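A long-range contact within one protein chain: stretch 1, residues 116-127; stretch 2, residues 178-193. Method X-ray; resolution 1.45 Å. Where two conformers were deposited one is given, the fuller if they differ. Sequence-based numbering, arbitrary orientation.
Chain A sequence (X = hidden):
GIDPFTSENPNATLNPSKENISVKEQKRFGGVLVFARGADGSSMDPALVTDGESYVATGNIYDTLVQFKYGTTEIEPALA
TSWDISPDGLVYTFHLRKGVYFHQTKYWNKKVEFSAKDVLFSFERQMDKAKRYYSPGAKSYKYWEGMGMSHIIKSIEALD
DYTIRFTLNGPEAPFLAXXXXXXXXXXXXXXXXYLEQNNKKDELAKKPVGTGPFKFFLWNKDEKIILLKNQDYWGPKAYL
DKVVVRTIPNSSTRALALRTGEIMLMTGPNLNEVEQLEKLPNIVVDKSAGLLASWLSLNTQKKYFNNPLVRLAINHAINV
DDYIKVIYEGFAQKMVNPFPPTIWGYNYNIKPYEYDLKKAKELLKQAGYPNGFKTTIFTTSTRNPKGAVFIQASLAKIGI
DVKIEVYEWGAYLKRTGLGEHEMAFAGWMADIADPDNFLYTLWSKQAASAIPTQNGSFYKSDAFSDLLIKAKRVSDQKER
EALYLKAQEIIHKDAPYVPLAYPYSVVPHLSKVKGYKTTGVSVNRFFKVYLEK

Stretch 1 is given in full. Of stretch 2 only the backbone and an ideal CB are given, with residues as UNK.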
ATOM      1  N   ALA A 116     -23.344   5.421  13.292  1.00  7.02           N
ATOM      2  CA  ALA A 116     -22.588   6.598  13.001  1.00  6.41           C
ATOM      3  C   ALA A 116     -21.482   6.883  14.011  1.00  6.72           C
ATOM      4  O   ALA A 116     -20.426   7.437  13.670  1.00  6.30           O
ATOM      5  CB  ALA A 116     -23.536   7.772  12.840  1.00  7.60           C
ATOM      6  N   LYS A 117     -21.683   6.536  15.286  0.50  6.80           N
ATOM      7  CA  LYS A 117     -20.638   6.782  16.268  0.50  7.63           C
ATOM      8  C   LYS A 117     -19.328   6.042  15.999  0.50  6.63           C
ATOM      9  O   LYS A 117     -18.271   6.500  16.410  0.50  6.17           O
ATOM     10  CB  LYS A 117     -21.109   6.463  17.694  0.50  8.59           C
ATOM     11  CG  LYS A 117     -21.273   5.002  18.064  0.50 10.18           C
ATOM     12  CD  LYS A 117     -21.645   4.907  19.543  0.50 11.95           C
ATOM     13  CE  LYS A 117     -21.542   3.488  20.070  0.50 13.83           C
ATOM     14  NZ  LYS A 117     -22.075   3.346  21.455  0.50 15.06           N
ATOM     15  N   ASP A 118     -19.412   4.942  15.266  1.00  6.36           N
ATOM     16  CA  ASP A 118     -18.225   4.151  14.941  1.00  6.59           C
ATOM     17  C   ASP A 118     -17.451   4.853  13.823  1.00  6.08           C
ATOM     18  O   ASP A 118     -16.221   4.824  13.795  1.00  6.40           O
ATOM     19  CB  ASP A 118     -18.580   2.748  14.511  1.00  5.78           C
ATOM     20  CG  ASP A 118     -19.423   2.031  15.585  1.00  5.79           C
ATOM     21  OD1 ASP A 118     -18.800   1.996  16.672  1.00  7.29           O
ATOM     22  OD2 ASP A 118     -20.512   1.507  15.272  1.00  6.49           O
ATOM     23  N   VAL A 119     -18.162   5.516  12.918  1.00  5.64           N
ATOM     24  CA  VAL A 119     -17.512   6.352  11.889  1.00  5.81           C
ATOM     25  C   VAL A 119     -16.804   7.529  12.543  1.00  5.59           C
ATOM     26  O   VAL A 119     -15.668   7.830  12.257  1.00  5.49           O
ATOM     27  CB  VAL A 119     -18.490   6.764  10.799  1.00  5.81           C
ATOM     28  CG1 VAL A 119     -17.789   7.543   9.710  1.00  5.99           C
ATOM     29  CG2 VAL A 119     -19.239   5.576  10.208  1.00  6.49           C
ATOM     30  N   LEU A 120     -17.526   8.265  13.404  1.00  4.94           N
ATOM     31  CA  LEU A 120     -16.947   9.349  14.171  1.00  6.45           C
ATOM     32  C   LEU A 120     -15.745   8.865  14.923  1.00  6.07           C
ATOM     33  O   LEU A 120     -14.701   9.495  14.868  1.00  6.46           O
ATOM     34  CB  LEU A 120     -17.961   9.999  15.138  1.00  7.36           C
ATOM     35  CG  LEU A 120     -19.162  10.707  14.509  1.00  8.25           C
ATOM     36  CD1 LEU A 120     -19.947  11.389  15.642  1.00  8.90           C
ATOM     37  CD2 LEU A 120     -18.665  11.747  13.523  1.00  8.85           C
ATOM     38  N   PHE A 121     -15.825   7.750  15.652  1.00  6.43           N
ATOM     39  CA  PHE A 121     -14.631   7.336  16.366  1.00  6.31           C
ATOM     40  C   PHE A 121     -13.430   7.074  15.460  1.00  5.64           C
ATOM     41  O   PHE A 121     -12.318   7.530  15.690  1.00  6.02           O
ATOM     42  CB  PHE A 121     -14.943   6.021  17.073  1.00  6.16           C
ATOM     43  CG  PHE A 121     -13.714   5.352  17.707  1.00  6.95           C
ATOM     44  CD1 PHE A 121     -12.985   5.959  18.708  1.00  7.45           C
ATOM     45  CD2 PHE A 121     -13.242   4.169  17.172  1.00  7.46           C
ATOM     46  CE1 PHE A 121     -11.873   5.364  19.266  1.00  7.40           C
ATOM     47  CE2 PHE A 121     -12.084   3.594  17.710  1.00  7.03           C
ATOM     48  CZ  PHE A 121     -11.402   4.208  18.699  1.00  7.37           C
ATOM     49  N   SER A 122     -13.698   6.382  14.359  1.00  5.50           N
ATOM     50  CA  SER A 122     -12.629   5.922  13.471  1.00  5.17           C
ATOM     51  C   SER A 122     -11.888   7.049  12.785  1.00  5.31           C
ATOM     52  O   SER A 122     -10.696   6.950  12.567  1.00  5.65           O
ATOM     53  CB  SER A 122     -13.217   4.937  12.465  1.00  5.36           C
ATOM     54  OG  SER A 122     -13.734   3.776  13.103  1.00  6.01           O
ATOM     55  N   PHE A 123     -12.654   8.086  12.415  1.00  4.78           N
ATOM     56  CA  PHE A 123     -12.091   9.262  11.766  1.00  4.90           C
ATOM     57  C   PHE A 123     -11.584  10.295  12.757  1.00  5.73           C
ATOM     58  O   PHE A 123     -10.504  10.826  12.608  1.00  5.52           O
ATOM     59  CB  PHE A 123     -13.112   9.919  10.813  1.00  5.09           C
ATOM     60  CG  PHE A 123     -13.325   9.216   9.483  1.00  4.86           C
ATOM     61  CD1 PHE A 123     -13.911   7.970   9.406  1.00  5.46           C
ATOM     62  CD2 PHE A 123     -13.010   9.864   8.310  1.00  4.84           C
ATOM     63  CE1 PHE A 123     -14.014   7.292   8.212  1.00  5.81           C
ATOM     64  CE2 PHE A 123     -13.170   9.216   7.131  1.00  4.91           C
ATOM     65  CZ  PHE A 123     -13.774   8.003   7.069  1.00  4.79           C
ATOM     66  N   GLU A 124     -12.421  10.643  13.753  1.00  5.73           N
ATOM     67  CA  GLU A 124     -12.089  11.691  14.690  1.00  6.50           C
ATOM     68  C   GLU A 124     -10.841  11.414  15.525  1.00  5.62           C
ATOM     69  O   GLU A 124     -10.099  12.336  15.847  1.00  7.05           O
ATOM     70  CB  GLU A 124     -13.205  12.125  15.615  1.00  8.11           C
ATOM     71  CG  GLU A 124     -14.388  12.767  14.925  1.00  9.66           C
ATOM     72  CD  GLU A 124     -15.483  13.127  15.944  1.00 11.57           C
ATOM     73  OE1 GLU A 124     -15.623  12.487  17.000  1.00 12.54           O
ATOM     74  OE2 GLU A 124     -16.256  14.005  15.515  1.00 16.65           O
ATOM     75  N   ARG A 125     -10.561  10.145  15.759  1.00  5.78           N
ATOM     76  CA  ARG A 125      -9.369   9.811  16.479  1.00  6.04           C
ATOM     77  C   ARG A 125      -8.115  10.250  15.747  1.00  6.54           C
ATOM     78  O   ARG A 125      -7.065  10.478  16.366  1.00  6.35           O
ATOM     79  CB  ARG A 125      -9.367   8.324  16.763  1.00  5.76           C
ATOM     80  CG  ARG A 125      -9.102   7.437  15.542  1.00  5.35           C
ATOM     81  CD  ARG A 125      -9.444   5.986  15.805  1.00  4.77           C
ATOM     82  NE  ARG A 125      -9.187   5.142  14.640  1.00  5.01           N
ATOM     83  CZ  ARG A 125      -8.319   4.150  14.544  1.00  4.82           C
ATOM     84  NH1 ARG A 125      -7.570   3.794  15.577  1.00  4.87           N
ATOM     85  NH2 ARG A 125      -8.233   3.456  13.417  1.00  4.30           N
ATOM     86  N   GLN A 126      -8.166  10.289  14.416  1.00  6.39           N
ATOM     87  CA  GLN A 126      -7.043  10.709  13.589  1.00  6.76           C
ATOM     88  C   GLN A 126      -7.036  12.202  13.396  1.00  8.12           C
ATOM     89  O   GLN A 126      -5.957  12.796  13.302  1.00  8.96           O
ATOM     90  CB  GLN A 126      -7.099   9.963  12.247  1.00  6.32           C
ATOM     91  CG  GLN A 126      -7.351   8.469  12.398  1.00  5.52           C
ATOM     92  CD  GLN A 126      -7.201   7.647  11.119  1.00  5.10           C
ATOM     93  OE1 GLN A 126      -6.150   7.765  10.465  1.00  4.95           O
ATOM     94  NE2 GLN A 126      -8.216   6.843  10.753  1.00  5.33           N
ATOM     95  N   MET A 127      -8.216  12.795  13.308  1.00  9.44           N
ATOM     96  CA  MET A 127      -8.369  14.232  13.021  1.00 10.48           C
ATOM     97  C   MET A 127      -8.013  15.113  14.234  1.00 11.99           C
ATOM     98  O   MET A 127      -7.474  16.204  14.029  1.00 14.12           O
ATOM     99  CB  MET A 127      -9.813  14.500  12.623  1.00 11.57           C
ATOM    100  CG  MET A 127      -9.980  15.875  12.019  1.00 12.89           C
ATOM    101  SD  MET A 127     -11.466  15.927  11.048  1.00 20.22           S
ATOM    102  CE  MET A 127     -12.741  15.586  12.189  1.00 22.77           C
ATOM    103  N   UNK A 178     -10.759   7.765  -1.565  1.00  4.40           N
ATOM    104  CA  UNK A 178      -9.989   7.756  -0.332  1.00  4.32           C
ATOM    105  C   UNK A 178     -10.732   6.986   0.774  1.00  4.47           C
ATOM    106  O   UNK A 178     -10.164   6.281   1.651  1.00  4.53           O
ATOM    107  CB  UNK A 178      -9.699   9.189   0.117  1.00  4.32           C
ATOM    108  N   UNK A 179     -12.047   7.198   0.812  1.00  4.03           N
ATOM    109  CA  UNK A 179     -12.898   6.594   1.840  1.00  4.73           C
ATOM    110  C   UNK A 179     -12.943   5.102   1.706  1.00  4.58           C
ATOM    111  O   UNK A 179     -13.459   4.431   2.611  1.00  5.20           O
ATOM    112  CB  UNK A 179     -14.318   7.159   1.771  1.00  4.73           C
ATOM    113  N   UNK A 180     -12.443   4.483   0.633  1.00  3.54           N
ATOM    114  CA  UNK A 180     -12.271   3.042   0.471  1.00  3.75           C
ATOM    115  C   UNK A 180     -10.943   2.556   0.947  1.00  3.68           C
ATOM    116  O   UNK A 180     -10.738   1.338   0.902  1.00  4.57           O
ATOM    117  CB  UNK A 180     -12.452   2.646  -0.996  1.00  3.75           C
ATOM    118  N   UNK A 181     -10.048   3.421   1.390  1.00  3.14           N
ATOM    119  CA  UNK A 181      -8.683   3.014   1.776  1.00  3.40           C
ATOM    120  C   UNK A 181      -8.662   2.393   3.184  1.00  3.77           C
ATOM    121  O   UNK A 181      -9.396   2.846   4.064  1.00  3.93           O
ATOM    122  CB  UNK A 181      -7.738   4.216   1.724  1.00  3.40           C
ATOM    123  N   UNK A 182      -7.683   1.507   3.385  1.00  4.04           N
ATOM    124  CA  UNK A 182      -7.586   0.735   4.609  1.00  4.22           C
ATOM    125  C   UNK A 182      -7.489   1.620   5.882  1.00  4.07           C
ATOM    126  O   UNK A 182      -8.053   1.225   6.907  1.00  3.79           O
ATOM    127  CB  UNK A 182      -6.369  -0.188   4.522  1.00  4.22           C
ATOM    128  N   UNK A 183      -6.814   2.755   5.797  1.00  3.71           N
ATOM    129  CA  UNK A 183      -6.650   3.582   6.995  1.00  3.58           C
ATOM    130  C   UNK A 183      -7.941   4.155   7.512  1.00  3.70           C
ATOM    131  O   UNK A 183      -7.984   4.625   8.651  1.00  3.96           O
ATOM    132  CB  UNK A 183      -5.678   4.728   6.710  1.00  3.58           C
ATOM    133  N   UNK A 184      -8.963   4.173   6.651  1.00  3.55           N
ATOM    134  CA  UNK A 184     -10.275   4.675   7.018  1.00  3.85           C
ATOM    135  C   UNK A 184     -11.250   3.561   7.305  1.00  4.04           C
ATOM    136  O   UNK A 184     -12.484   3.748   7.248  1.00  4.02           O
ATOM    137  CB  UNK A 184     -10.828   5.572   5.909  1.00  3.85           C
ATOM    138  N   UNK A 185     -10.744   2.391   7.655  1.00  3.80           N
ATOM    139  CA  UNK A 185     -11.549   1.323   8.187  1.00  4.01           C
ATOM    140  C   UNK A 185     -12.364   1.691   9.438  1.00  3.98           C
ATOM    141  O   UNK A 185     -11.931   2.541  10.228  1.00  4.52           O
ATOM    142  CB  UNK A 185     -10.637   0.136   8.505  1.00  4.01           C
ATOM    143  N   UNK A 186     -13.521   1.065   9.535  1.00  4.28           N
ATOM    144  CA  UNK A 186     -14.421   1.344  10.664  1.00  4.21           C
ATOM    145  C   UNK A 186     -14.172   0.370  11.828  1.00  4.70           C
ATOM    146  O   UNK A 186     -14.457  -0.814  11.676  1.00  5.10           O
ATOM    147  CB  UNK A 186     -15.880   1.256  10.211  1.00  4.21           C
ATOM    148  N   UNK A 187     -13.619   0.947  12.897  1.00  4.51           N
ATOM    149  CA  UNK A 187     -13.442   0.166  14.137  1.00  4.49           C
ATOM    150  C   UNK A 187     -14.636   0.416  15.036  1.00  5.63           C
ATOM    151  O   UNK A 187     -15.465   1.287  14.757  1.00  6.18           O
ATOM    152  CB  UNK A 187     -12.141   0.533  14.854  1.00  4.49           C
ATOM    153  N   UNK A 188     -14.755  -0.421  16.074  1.00  5.95           N
ATOM    154  CA  UNK A 188     -15.890  -0.299  16.992  1.00  6.78           C
ATOM    155  C   UNK A 188     -15.585   0.599  18.183  1.00  7.19           C
ATOM    156  O   UNK A 188     -14.719   0.310  19.025  1.00  7.09           O
ATOM    157  CB  UNK A 188     -16.309  -1.683  17.491  1.00  6.78           C
ATOM    158  N   UNK A 189     -16.434   1.636  18.323  1.00  7.79           N
ATOM    159  CA  UNK A 189     -16.380   2.513  19.488  1.00  8.40           C
ATOM    160  C   UNK A 189     -16.713   1.775  20.813  1.00  7.44           C
ATOM    161  O   UNK A 189     -16.026   2.069  21.792  1.00  8.38           O
ATOM    162  CB  UNK A 189     -17.349   3.680  19.286  1.00  8.40           C
ATOM    163  N   UNK A 190     -17.708   0.893  20.739  1.00  7.99           N
ATOM    164  CA  UNK A 190     -18.058   0.090  21.946  1.00  8.39           C
ATOM    165  C   UNK A 190     -16.858  -0.722  22.421  1.00  8.70           C
ATOM    166  O   UNK A 190     -16.486  -0.720  23.622  1.00 10.23           O
ATOM    167  CB  UNK A 190     -19.230  -0.849  21.654  1.00  8.39           C
ATOM    168  N   UNK A 191     -16.194  -1.410  21.473  1.00  7.70           N
ATOM    169  CA  UNK A 191     -15.006  -2.188  21.823  1.00  7.78           C
ATOM    170  C   UNK A 191     -13.872  -1.309  22.362  1.00  7.72           C
ATOM    171  O   UNK A 191     -13.213  -1.571  23.380  1.00  7.50           O
ATOM    172  CB  UNK A 191     -14.518  -2.968  20.601  1.00  7.78           C
ATOM    173  N   UNK A 192     -13.600  -0.183  21.697  1.00  7.30           N
ATOM    174  CA  UNK A 192     -12.617   0.776  22.161  1.00  7.53           C
ATOM    175  C   UNK A 192     -12.925   1.301  23.583  1.00  7.48           C
ATOM    176  O   UNK A 192     -11.981   1.385  24.354  1.00  8.37           O
ATOM    177  CB  UNK A 192     -12.544   1.944  21.175  1.00  7.53           C
ATOM    178  N   UNK A 193     -14.202   1.585  23.833  1.00  8.62           N
ATOM    179  CA  UNK A 193     -14.572   2.088  25.169  1.00  9.56           C
ATOM    180  C   UNK A 193     -14.319   0.980  26.211  1.00 10.11           C
ATOM    181  O   UNK A 193     -13.794   1.276  27.296  1.00 11.45           O
ATOM    182  CB  UNK A 193     -16.035   2.535  25.199  1.00  9.56           C
TER

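Position 178 opens a type I turn that ends at 181. Its CB has nothing of stretch 1 within 5.5 Å, so many side chains would do; the residue is Asn-178.

At 179 the ideal CB lies 5.4 Å from Phe-123 CZ and points sideways. A branched or long apolar side chain could reach the ring. The residue is Leu-179, and its CD2 meets the ring edge, 3.9 Å from Phe-123 CE2.

Positions 180, 181 and 182 are out of reach of stretch 1. They are Gly-180, Met-181 and Asp-182.

At 183 the CB points sideways, 4.9 Å from Gln-126 OE1. Gln-126 NE2 donates to O of 183 at 3.1 Å, which any residue could accept. Apolar or polar side chains would fit. The residue is Phe-183. Gln-126 OE1 lies at its ring edge, 3.8 Å from Phe-183 CD2.

At 184 the ideal CB is 4.0 Å from Phe-123 CZ. The nearby ring favours an apolar side chain, such as leucine, isoleucine or methionine. The residue is Leu-184. Its CD2 sits over one face of the ring, 3.7 Å from Phe-123 CE2, in a CH-pi contact.

At 185 the CB points away, and many side chains would do. Ser-185 turns its OG back to its own stretch, 2.6 Å from Asp-182 O. Its backbone O accepts from water 2, which also donates to Phe-183 O and accepts from Arg-125 NH2.

At 186 the CB points sideways, with Ser-122 OG, Asp-118 O and Val-119 CG2 within 5.5 Å. A branched aliphatic chain could reach Val-119 and the Phe-123 ring. The residue is Ile-186; its CD1 lies 4.0 Å from Phe-123 CE1 and 4.2 Å from Val-119 CG2, while its CG2 packs 3.7 Å from Asp-118 CB.

At 187 the backbone N donates to Ser-122 OG at 2.8 Å, so proline would lose this bond. The CB is near Phe-121 CE2 and Arg-125 NH2, which suits a medium or large apolar chain. Leu-187 places CB at the Phe-121 ring edge and CD2 over the guanidinium, 3.7 Å from Arg-125 NH2.

Position 188 precedes a helix, and its CB points away. Serine, threonine, aspartate or asparagine could cap. Ser-188 OG accepts from N of 191 at 2.9 Å, a capping bond, and donates to water 1, which donates to Asp-118 OD1.

At 189 the backbone N donates to Asp-118 OD1 at 2.9 Å. The CB is 4.0 Å from Phe-121 CB, so a long chain with an aliphatic stem could pass the ring. Lys-189 CD lies 3.6 Å from Phe-121 CD1, and its NZ forms a salt bridge with the side chain at 193.

At 190 the amine Lys-117 NZ is 5.1 Å from the CB. An acid suits: Asp-190 OD1 forms a salt bridge with Lys-117 NZ at 2.8 Å.

Position 191 is out of reach; it is Tyr-191.

At 192 the CB points toward stretch 1, 3.5 Å from Phe-121 CZ, so a small residue suits. It is Ala-192.

Position 193 is hardly covered; Asp-193 pairs with Lys-189.

Stretch 2 (178-193) NLGMDFLSILSKDYAD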
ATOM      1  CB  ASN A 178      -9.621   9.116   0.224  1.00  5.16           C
ATOM      2  CG  ASN A 178      -8.625   9.846  -0.622  1.00  5.20           C
ATOM      3  OD1 ASN A 178      -7.909   9.280  -1.455  1.00  6.79           O
ATOM      4  ND2 ASN A 178      -8.594  11.136  -0.347  1.00  6.97           N
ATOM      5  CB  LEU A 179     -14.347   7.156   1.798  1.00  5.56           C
ATOM      6  CG  LEU A 179     -14.383   8.660   1.999  1.00  8.14           C
ATOM      7  CD1 LEU A 179     -15.872   9.049   1.902  1.00 10.03           C
ATOM      8  CD2 LEU A 179     -13.807   9.023   3.321  1.00  8.65           C
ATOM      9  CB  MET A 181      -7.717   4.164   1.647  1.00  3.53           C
ATOM     10  CG  MET A 181      -7.540   4.593   0.212  1.00  4.02           C
ATOM     11  SD  MET A 181      -6.530   6.049  -0.042  1.00  4.92           S
ATOM     12  CE  MET A 181      -4.996   5.536   0.744  1.00  4.75           C
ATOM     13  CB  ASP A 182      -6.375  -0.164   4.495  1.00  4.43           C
ATOM     14  CG  ASP A 182      -6.489  -1.159   3.361  1.00  4.85           C
ATOM     15  OD1 ASP A 182      -6.247  -0.715   2.225  1.00  5.93           O
ATOM     16  OD2 ASP A 182      -6.847  -2.322   3.594  1.00  4.98           O
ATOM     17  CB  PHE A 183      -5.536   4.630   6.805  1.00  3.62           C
ATOM     18  CG  PHE A 183      -5.967   5.865   6.036  1.00  3.76           C
ATOM     19  CD1 PHE A 183      -6.129   5.918   4.660  1.00  4.06           C
ATOM     20  CD2 PHE A 183      -6.232   7.043   6.731  1.00  3.68           C
ATOM     21  CE1 PHE A 183      -6.428   7.076   3.968  1.00  3.99           C
ATOM     22  CE2 PHE A 183      -6.525   8.207   6.050  1.00  4.20           C
ATOM     23  CZ  PHE A 183      -6.699   8.236   4.679  1.00  4.33           C
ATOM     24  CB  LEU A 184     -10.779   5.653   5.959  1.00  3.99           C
ATOM     25  CG  LEU A 184      -9.910   6.884   5.846  1.00  4.38           C
ATOM     26  CD1 LEU A 184     -10.402   7.746   4.680  1.00  4.40           C
ATOM     27  CD2 LEU A 184      -9.792   7.693   7.152  1.00  4.52           C
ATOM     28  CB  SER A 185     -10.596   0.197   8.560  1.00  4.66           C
ATOM     29  OG  SER A 185     -10.011  -0.462   7.465  1.00  4.50           O
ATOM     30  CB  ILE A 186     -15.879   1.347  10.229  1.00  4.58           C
ATOM     31  CG1 ILE A 186     -16.136   2.314   9.047  1.00  5.01           C
ATOM     32  CG2 ILE A 186     -16.774   1.742  11.400  1.00  5.19           C
ATOM     33  CD1 ILE A 186     -15.564   3.706   9.190  1.00  5.35           C
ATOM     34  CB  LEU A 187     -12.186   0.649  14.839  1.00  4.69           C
ATOM     35  CG  LEU A 187     -10.857   0.096  14.323  1.00  5.17           C
ATOM     36  CD1 LEU A 187     -10.569   0.445  12.866  1.00  5.20           C
ATOM     37  CD2 LEU A 187      -9.716   0.532  15.218  1.00  5.87           C
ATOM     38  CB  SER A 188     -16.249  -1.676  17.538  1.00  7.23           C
ATOM     39  OG  SER A 188     -17.114  -1.590  18.685  1.00  8.07           O
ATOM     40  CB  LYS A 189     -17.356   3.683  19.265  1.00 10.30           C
ATOM     41  CG  LYS A 189     -17.331   4.705  20.398  1.00 13.49           C
ATOM     42  CD  LYS A 189     -15.969   5.265  20.669  1.00 16.99           C
ATOM     43  CE  LYS A 189     -15.916   6.682  21.240  1.00 25.63           C
ATOM     44  NZ  LYS A 189     -16.024   6.773  22.707  1.00 24.60           N
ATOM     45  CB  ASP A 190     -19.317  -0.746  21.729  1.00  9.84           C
ATOM     46  CG  ASP A 190     -20.565   0.101  21.562  1.00 12.62           C
ATOM     47  OD1 ASP A 190     -20.796   1.014  22.375  1.00 16.45           O
ATOM     48  OD2 ASP A 190     -21.219   0.045  20.510  1.00 13.84           O
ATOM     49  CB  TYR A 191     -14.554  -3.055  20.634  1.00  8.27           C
ATOM     50  CG  TYR A 191     -13.294  -3.875  20.875  1.00  8.03           C
ATOM     51  CD1 TYR A 191     -13.243  -4.790  21.915  1.00  7.88           C
ATOM     52  CD2 TYR A 191     -12.195  -3.827  20.024  1.00  8.57           C
ATOM     53  CE1 TYR A 191     -12.159  -5.583  22.148  1.00  8.02           C
ATOM     54  CE2 TYR A 191     -11.117  -4.663  20.197  1.00  8.39           C
ATOM     55  CZ  TYR A 191     -11.091  -5.540  21.263  1.00  8.72           C
ATOM     56  OH  TYR A 191      -9.999  -6.363  21.473  1.00  8.32           O
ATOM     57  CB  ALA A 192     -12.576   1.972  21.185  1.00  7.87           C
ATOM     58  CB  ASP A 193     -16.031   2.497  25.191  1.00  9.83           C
ATOM     59  CG  ASP A 193     -16.316   3.791  24.478  1.00 10.95           C
ATOM     60  OD1 ASP A 193     -15.332   4.546  24.258  1.00 12.77           O
ATOM     61  OD2 ASP A 193     -17.541   3.924  24.310  1.00 14.09           O
TER
HETATM   62  O   HOH W   1     -19.329   0.033  18.449  1.00  8.97           O
HETATM   63  O   HOH W   2      -9.601   3.888  10.898  1.00  4.60           O
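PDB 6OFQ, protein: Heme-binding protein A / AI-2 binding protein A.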